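Local coordinates for protein calcium homeostasis modulator 1 (Oryzias latipes, PDB 6LMT) that forms a large-pore membrane channel, here assembled from eight subunits, that probably passes ions and small metabolites such as ATP, at the interface of chains A and B. Sequence-based numbering; all coordinates share one arbitrary frame. Chains: chain A/B, Calcium homeostasis modulator 1.

Contact 1: the interface of chains A and B. Residues chain A 244, 248; chain B 224, 227-228, 231-232, 235.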
# COMPACT_ATOMS: atom_id res chain seq x y z
N ILE A 244 -8.73 45.31 14.58
CA ILE A 244 -9.02 45.11 13.16
C ILE A 244 -10.09 46.09 12.68
O ILE A 244 -9.97 46.69 11.61
CB ILE A 244 -9.42 43.65 12.90
CG1 ILE A 244 -8.24 42.71 13.17
CG2 ILE A 244 -9.93 43.46 11.51
CD1 ILE A 244 -7.01 43.05 12.41
N PHE A 248 -9.74 49.22 9.71
CA PHE A 248 -10.56 49.46 8.53
C PHE A 248 -11.42 50.71 8.62
O PHE A 248 -12.07 51.04 7.64
CB PHE A 248 -11.44 48.24 8.24
CG PHE A 248 -10.70 47.10 7.63
CD1 PHE A 248 -10.41 47.09 6.28
CD2 PHE A 248 -10.29 46.03 8.40
CE1 PHE A 248 -9.72 46.03 5.71
CE2 PHE A 248 -9.61 44.96 7.84
CZ PHE A 248 -9.32 44.97 6.49
N GLU B 224 -5.12 37.50 15.67
CA GLU B 224 -5.10 38.73 14.89
C GLU B 224 -4.88 38.46 13.40
O GLU B 224 -5.45 39.16 12.56
CB GLU B 224 -4.03 39.67 15.42
CG GLU B 224 -3.99 41.04 14.78
CD GLU B 224 -2.88 41.90 15.32
OE1 GLU B 224 -2.11 41.41 16.18
OE2 GLU B 224 -2.75 43.07 14.90
N MET B 227 -8.32 36.83 12.13
CA MET B 227 -9.43 37.77 12.10
C MET B 227 -9.21 38.87 11.07
O MET B 227 -10.19 39.39 10.52
CB MET B 227 -9.66 38.40 13.48
CG MET B 227 -10.20 37.43 14.50
SD MET B 227 -10.59 38.26 16.04
CE MET B 227 -12.09 39.10 15.58
N PHE B 228 -7.96 39.20 10.77
CA PHE B 228 -7.70 40.12 9.67
C PHE B 228 -8.00 39.47 8.32
O PHE B 228 -8.44 40.17 7.40
CB PHE B 228 -6.25 40.60 9.72
CG PHE B 228 -5.93 41.63 8.69
CD1 PHE B 228 -6.39 42.93 8.82
CD2 PHE B 228 -5.17 41.31 7.58
CE1 PHE B 228 -6.10 43.89 7.88
CE2 PHE B 228 -4.88 42.27 6.63
CZ PHE B 228 -5.35 43.56 6.78
N THR B 231 -11.81 39.41 7.89
CA THR B 231 -12.38 40.75 7.77
C THR B 231 -12.10 41.32 6.39
O THR B 231 -12.96 42.01 5.82
CB THR B 231 -11.83 41.67 8.86
OG1 THR B 231 -12.05 41.06 10.14
CG2 THR B 231 -12.54 43.00 8.86
N CYS B 232 -10.93 41.03 5.82
CA CYS B 232 -10.67 41.40 4.43
C CYS B 232 -11.62 40.69 3.48
O CYS B 232 -12.07 41.29 2.50
CB CYS B 232 -9.22 41.08 4.05
SG CYS B 232 -7.97 42.16 4.76
N HIS B 235 -15.11 42.45 3.72
CA HIS B 235 -15.06 43.73 3.03
C HIS B 235 -14.83 43.57 1.53
O HIS B 235 -15.14 44.49 0.77
CB HIS B 235 -13.97 44.62 3.62
CG HIS B 235 -14.34 45.23 4.93
ND1 HIS B 235 -15.18 46.32 5.02
CD2 HIS B 235 -14.01 44.90 6.20
CE1 HIS B 235 -15.34 46.64 6.30
NE2 HIS B 235 -14.65 45.79 7.03
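Two copies of the long C-terminal helix pack side by side here, A:Ile244 and A:Phe248 of one subunit lying on B:Phe228, B:Thr231, B:Cys232 and B:His235 of the next; this largely apolar helix-helix contact ties neighbours together in the eight-subunit assembly. A:Ile244 uses both of its branches. The CD1 methyl of A:Ile244 reaches B:Phe228 CD1 at 3.6 Å, the two side chains crossing at about a right angle. A:Ile244 CG2 rests on B:Thr231 CB at 3.7 Å. B:Thr231 is held from its own helix: its hydroxyl OG1 donates to the carbonyl O of B:Met227, one turn back, at 2.5 Å. With OG1 beside the backbone N (chi1 -54°), the CG2 methyl of B:Thr231 fits between A:Ile244 and A:Phe248, 3.7 Å from A:Phe248 CE2. The two phenyl rings, their planes about 20° apart, meet rim to rim, A:Phe248 CE2 to B:Phe228 CE1 at 3.7 Å. The B:His235 imidazole, nearly parallel to the A:Phe248 ring, puts CD2 over the centre of one face. At the far rim, in plane, B:Cys232 SG meets A:Phe248 CZ at 3.6 Å. The same sulfur lies over the rim of the B:Phe228 ring, touching both phenyl groups. Both segments belong to helix 210-258: a later stretch of A runs in roughly the same direction as an earlier stretch of B, well beyond the membrane-spanning bundle on the cytoplasmic side.

Contact 2: the interface of chains A and B. Residues chain A 58, 61-62, 65; chain B 186, 189-190, 193.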
# COMPACT_ATOMS: atom_id res chain seq x y z
N ILE A 58 24.61 2.51 28.68
CA ILE A 58 24.43 3.93 28.37
C ILE A 58 23.12 4.24 27.64
O ILE A 58 22.45 5.20 28.04
CB ILE A 58 25.66 4.50 27.64
CG1 ILE A 58 26.89 4.45 28.54
CG2 ILE A 58 25.44 5.89 27.07
CD1 ILE A 58 26.72 5.25 29.77
N ILE A 61 20.20 4.40 30.17
CA ILE A 61 20.23 5.63 30.97
C ILE A 61 19.65 6.79 30.17
O ILE A 61 18.89 7.61 30.70
CB ILE A 61 21.66 5.92 31.44
CG1 ILE A 61 22.15 4.83 32.37
CG2 ILE A 61 21.76 7.24 32.13
CD1 ILE A 61 23.61 4.89 32.64
N TRP A 62 19.95 6.84 28.88
CA TRP A 62 19.45 7.92 28.05
C TRP A 62 17.95 7.79 27.79
O TRP A 62 17.24 8.79 27.79
CB TRP A 62 20.23 7.97 26.74
CG TRP A 62 19.69 8.98 25.85
CD1 TRP A 62 19.77 10.32 25.97
CD2 TRP A 62 18.88 8.72 24.73
NE1 TRP A 62 19.08 10.92 24.97
CE2 TRP A 62 18.51 9.95 24.19
CE3 TRP A 62 18.43 7.56 24.12
CZ2 TRP A 62 17.74 10.06 23.07
CZ3 TRP A 62 17.66 7.66 23.03
CH2 TRP A 62 17.31 8.89 22.52
N LEU A 65 16.21 9.03 31.04
CA LEU A 65 16.15 10.49 31.13
C LEU A 65 15.19 11.08 30.13
O LEU A 65 14.56 12.10 30.39
CB LEU A 65 17.52 11.09 30.90
CG LEU A 65 18.61 10.95 31.93
CD1 LEU A 65 19.85 11.53 31.32
CD2 LEU A 65 18.21 11.72 33.15
N TRP B 186 26.85 9.07 21.79
CA TRP B 186 26.09 8.78 23.00
C TRP B 186 26.38 9.76 24.11
O TRP B 186 25.47 10.07 24.88
CB TRP B 186 26.36 7.35 23.48
CG TRP B 186 25.64 6.35 22.68
CD1 TRP B 186 26.17 5.47 21.80
CD2 TRP B 186 24.23 6.16 22.63
NE1 TRP B 186 25.20 4.73 21.22
CE2 TRP B 186 23.99 5.14 21.71
CE3 TRP B 186 23.15 6.75 23.28
CZ2 TRP B 186 22.72 4.69 21.42
CZ3 TRP B 186 21.91 6.31 23.00
CH2 TRP B 186 21.70 5.29 22.08
N LEU B 189 24.28 12.84 23.08
CA LEU B 189 22.87 12.64 23.37
C LEU B 189 22.58 12.74 24.86
O LEU B 189 21.55 13.27 25.26
CB LEU B 189 22.38 11.29 22.87
CG LEU B 189 22.03 11.07 21.43
CD1 LEU B 189 21.64 9.64 21.27
CD2 LEU B 189 20.88 11.96 21.10
N LEU B 190 23.50 12.26 25.67
CA LEU B 190 23.29 12.20 27.10
C LEU B 190 23.46 13.58 27.73
O LEU B 190 22.71 13.92 28.65
CB LEU B 190 24.27 11.19 27.67
CG LEU B 190 24.07 10.49 28.99
CD1 LEU B 190 22.79 9.75 28.92
CD2 LEU B 190 25.20 9.53 29.13
N THR B 193 20.31 15.69 26.56
CA THR B 193 19.08 15.30 27.23
C THR B 193 19.11 15.68 28.70
O THR B 193 18.07 16.01 29.27
CB THR B 193 18.85 13.80 27.04
OG1 THR B 193 18.95 13.50 25.65
CG2 THR B 193 17.48 13.39 27.49
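The membrane-spanning helices 48-70 of chain A and 167-202 of chain B meet here, with A:Trp62 laid against B:Leu189, B:Leu190 and B:Thr193. The two helices run in nearly the same direction, and the contact joins adjacent subunits of the channel within the membrane. A:Trp62 extends toward its neighbour with CG anti to the backbone N (chi1 176°), which carries the pyrrole side of the indole to B:Thr193. A:Trp62 NE1, the indole N-H, donates to the hydroxyl OG1 of B:Thr193 at 2.7 Å, with 144° at the hydrogen, and OG1 lies almost in the indole plane. B:Thr193 OG1 donates in turn to the carbonyl O of B:Leu189 at 2.6 Å, one turn earlier in its own helix. The hydroxyl accepts from chain A and donates within its own chain B, giving the indole N-H a partner among apolar side chains. B:Leu189 also puts CD1 over the centre of one face of the A:Trp62 indole, 4.2 Å above it, which probably limits its tilt. On the benzene side, A:Trp62 CE3 comes to the edge of the B:Trp186 indole, in its plane, 3.9 Å from B:Trp186 CZ3. B:Leu190 packs beside the stem of the tryptophan, among A:Ile58, A:Ile61 and A:Leu65, with B:Leu190 CD1 3.8 Å from A:Trp62 CB. A:Trp62 and B:Leu189 each also line a site for cholesterol hemisuccinate, probably brought in during purification. Near the start of the patch, A:Ile58 packs its CG2 methyl 4.0 Å from CB of B:Trp186.

About 49 Å separates the C-alpha centres of contact 1 and contact 2, and no residue is shared between them. Contact 2 joins two different transmembrane helices, 48-70 of A and 167-202 of B, whereas contact 1 pairs the same C-terminal helix, 210-258, from both chains at different points along its length. In chain B, helix 167-202 leads through a short connection into helix 210-258, so one continuous stretch of the subunit meets chain A twice. Fastening neighbours at two distant levels probably helps fix their relative tilt and, repeated round the ring, supports the eight-subunit arrangement.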